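Local coordinates for encapsidation protein (PDB 7JQ6), which serves as the DNA packaging motor of Lactococcus phage asccphi28, probably an ATP-driven ring of subunits that translocates the viral genome into the capsid, at the interface of chains A and B. Residues are numbered along the deposited sequence; one frame, centred on the assembly and turned at random. Chains: chain A/B, Encapsidation protein.

The interface of chains A and B. Residues chain A 246-248; chain B 163, 166, 169-170, 277, 364.
The first turn of helix 246-252 in chain A packs against the start and flank of helix 164-175 of chain B and the loop before it, between two of the five copies in the deposited assembly, probably a subunit junction of the motor. A:Asp247 and A:Phe248 both hold CG anti to the backbone N, which sends the carboxylate and the ring out toward the partner.

The tight part is polar at one end and apolar at the other. A:Asp247, whose short acidic arm reaches the helix start and its hydroxyl donor, meets B:Asn163 tip to tip, carboxylate and amide nearly coplanar, 8° apart. OD2 is modelled too close to the amide group for any bond to be read between them, and the amide oxygen OD1, like OD2, can only accept. B:Thr166 crosses the aspartate at about a right angle. Its hydroxyl OG1 donates chiefly to OD1 of B:Asn163, 2.9 Å away, approaching from above the carbonyl plane and helping to fix the amide; a weak bond from OG1 to OD2 of A:Asp247, 3.2 Å long, competes for the same hydrogen. A short hydroxyl suits this corner, since it can face both groups while its methyl CG2 lies 3.9 Å from CA of A:Phe248.

The flat phenyl face suits an aliphatic partner: B:Leu169 CB sits 3.5 Å from the ring centroid in a CH-pi contact, offset toward the rim. CD1 of this leucine continues the packing to 3.4 Å from CB of A:Phe248; a branched chain can thus follow both ring and stem. B:Asn170 slides past in the opposite direction, setting CG of its compact amide at the ring's edge, tilted 47° to the ring.

Packing loosens toward A:Arg246, where CB stays 4.0 Å from the phenol OH of B:Tyr277, a long side chain able to span this looser side, and the arginine chain, bent at chi2 and chi3, carries its guanidinium away. B:Ala364 adds a light contact from its short methyl CB to OD2 of A:Asp247.

In the fold, chain B gathers the N-terminal end of helix 164-175, the end of strand 273-277 and helix 352-365 around this one helical turn of chain A.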
loop_
_atom_site.group_PDB
_atom_site.type_symbol
_atom_site.label_atom_id
_atom_site.label_comp_id
_atom_site.label_asym_id
_atom_site.label_seq_id
_atom_site.Cartn_x
_atom_site.Cartn_y
_atom_site.Cartn_z
ATOM N N ARG A 246 35.727 5.058 -7.618
ATOM C CA ARG A 246 35.676 6.514 -7.654
ATOM C C ARG A 246 34.318 7.040 -7.222
ATOM O O ARG A 246 34.237 8.070 -6.542
ATOM C CB ARG A 246 35.998 7.014 -9.059
ATOM C CG ARG A 246 37.423 6.772 -9.479
ATOM C CD ARG A 246 38.358 7.771 -8.820
ATOM N NE ARG A 246 38.036 9.142 -9.206
ATOM C CZ ARG A 246 38.698 10.216 -8.789
ATOM N NH1 ARG A 246 39.731 10.085 -7.967
ATOM N NH2 ARG A 246 38.328 11.421 -9.200
ATOM N N ASP A 247 33.236 6.365 -7.614
ATOM C CA ASP A 247 31.916 6.845 -7.225
ATOM C C ASP A 247 31.811 6.998 -5.714
ATOM O O ASP A 247 31.118 7.899 -5.228
ATOM C CB ASP A 247 30.833 5.902 -7.740
ATOM C CG ASP A 247 29.435 6.418 -7.452
ATOM O OD1 ASP A 247 29.303 7.574 -6.999
ATOM O OD2 ASP A 247 28.466 5.670 -7.685
ATOM N N PHE A 248 32.487 6.133 -4.957
ATOM C CA PHE A 248 32.500 6.276 -3.507
ATOM C C PHE A 248 33.324 7.487 -3.092
ATOM O O PHE A 248 32.904 8.267 -2.229
ATOM C CB PHE A 248 33.054 5.006 -2.867
ATOM C CG PHE A 248 33.190 5.085 -1.378
ATOM C CD1 PHE A 248 32.068 5.145 -0.573
ATOM C CD2 PHE A 248 34.438 5.100 -0.782
ATOM C CE1 PHE A 248 32.188 5.211 0.800
ATOM C CE2 PHE A 248 34.563 5.171 0.591
ATOM C CZ PHE A 248 33.437 5.226 1.383
ATOM N N ASN B 163 23.690 1.550 -8.011
ATOM C CA ASN B 163 24.986 1.999 -7.505
ATOM C C ASN B 163 25.347 1.255 -6.224
ATOM O O ASN B 163 25.822 1.841 -5.249
ATOM C CB ASN B 163 24.975 3.511 -7.275
ATOM C CG ASN B 163 26.359 4.073 -7.050
ATOM O OD1 ASN B 163 27.361 3.371 -7.203
ATOM N ND2 ASN B 163 26.426 5.349 -6.687
ATOM N N THR B 166 28.786 1.349 -4.121
ATOM C CA THR B 166 28.977 2.607 -3.408
ATOM C C THR B 166 28.082 2.660 -2.176
ATOM O O THR B 166 28.485 3.174 -1.126
ATOM C CB THR B 166 28.693 3.787 -4.337
ATOM O OG1 THR B 166 29.632 3.783 -5.420
ATOM C CG2 THR B 166 28.824 5.098 -3.586
ATOM N N LEU B 169 29.922 0.617 0.412
ATOM C CA LEU B 169 31.062 1.318 0.995
ATOM C C LEU B 169 30.611 2.368 2.012
ATOM O O LEU B 169 31.220 2.502 3.080
ATOM C CB LEU B 169 31.908 1.950 -0.110
ATOM C CG LEU B 169 32.709 0.971 -0.975
ATOM C CD1 LEU B 169 33.473 1.706 -2.060
ATOM C CD2 LEU B 169 33.671 0.159 -0.130
ATOM N N ASN B 170 29.547 3.123 1.706
ATOM C CA ASN B 170 29.027 4.069 2.693
ATOM C C ASN B 170 28.593 3.355 3.969
ATOM O O ASN B 170 28.809 3.861 5.077
ATOM C CB ASN B 170 27.852 4.871 2.125
ATOM C CG ASN B 170 28.281 5.903 1.098
ATOM O OD1 ASN B 170 29.405 6.403 1.135
ATOM N ND2 ASN B 170 27.368 6.259 0.200
ATOM N N TYR B 277 36.932 8.900 -16.891
ATOM C CA TYR B 277 36.512 8.290 -15.639
ATOM C C TYR B 277 37.749 7.846 -14.877
ATOM O O TYR B 277 38.664 7.259 -15.463
ATOM C CB TYR B 277 35.596 7.086 -15.875
ATOM C CG TYR B 277 34.963 6.543 -14.617
ATOM C CD1 TYR B 277 34.049 7.291 -13.893
ATOM C CD2 TYR B 277 35.296 5.278 -14.147
ATOM C CE1 TYR B 277 33.474 6.789 -12.735
ATOM C CE2 TYR B 277 34.731 4.768 -12.996
ATOM C CZ TYR B 277 33.820 5.528 -12.291
ATOM O OH TYR B 277 33.253 5.027 -11.138
ATOM N N ALA B 364 27.942 2.159 -11.829
ATOM C CA ALA B 364 27.702 3.408 -11.116
ATOM C C ALA B 364 26.578 4.207 -11.765
ATOM O O ALA B 364 25.760 4.817 -11.065
ATOM C CB ALA B 364 28.986 4.233 -11.063
#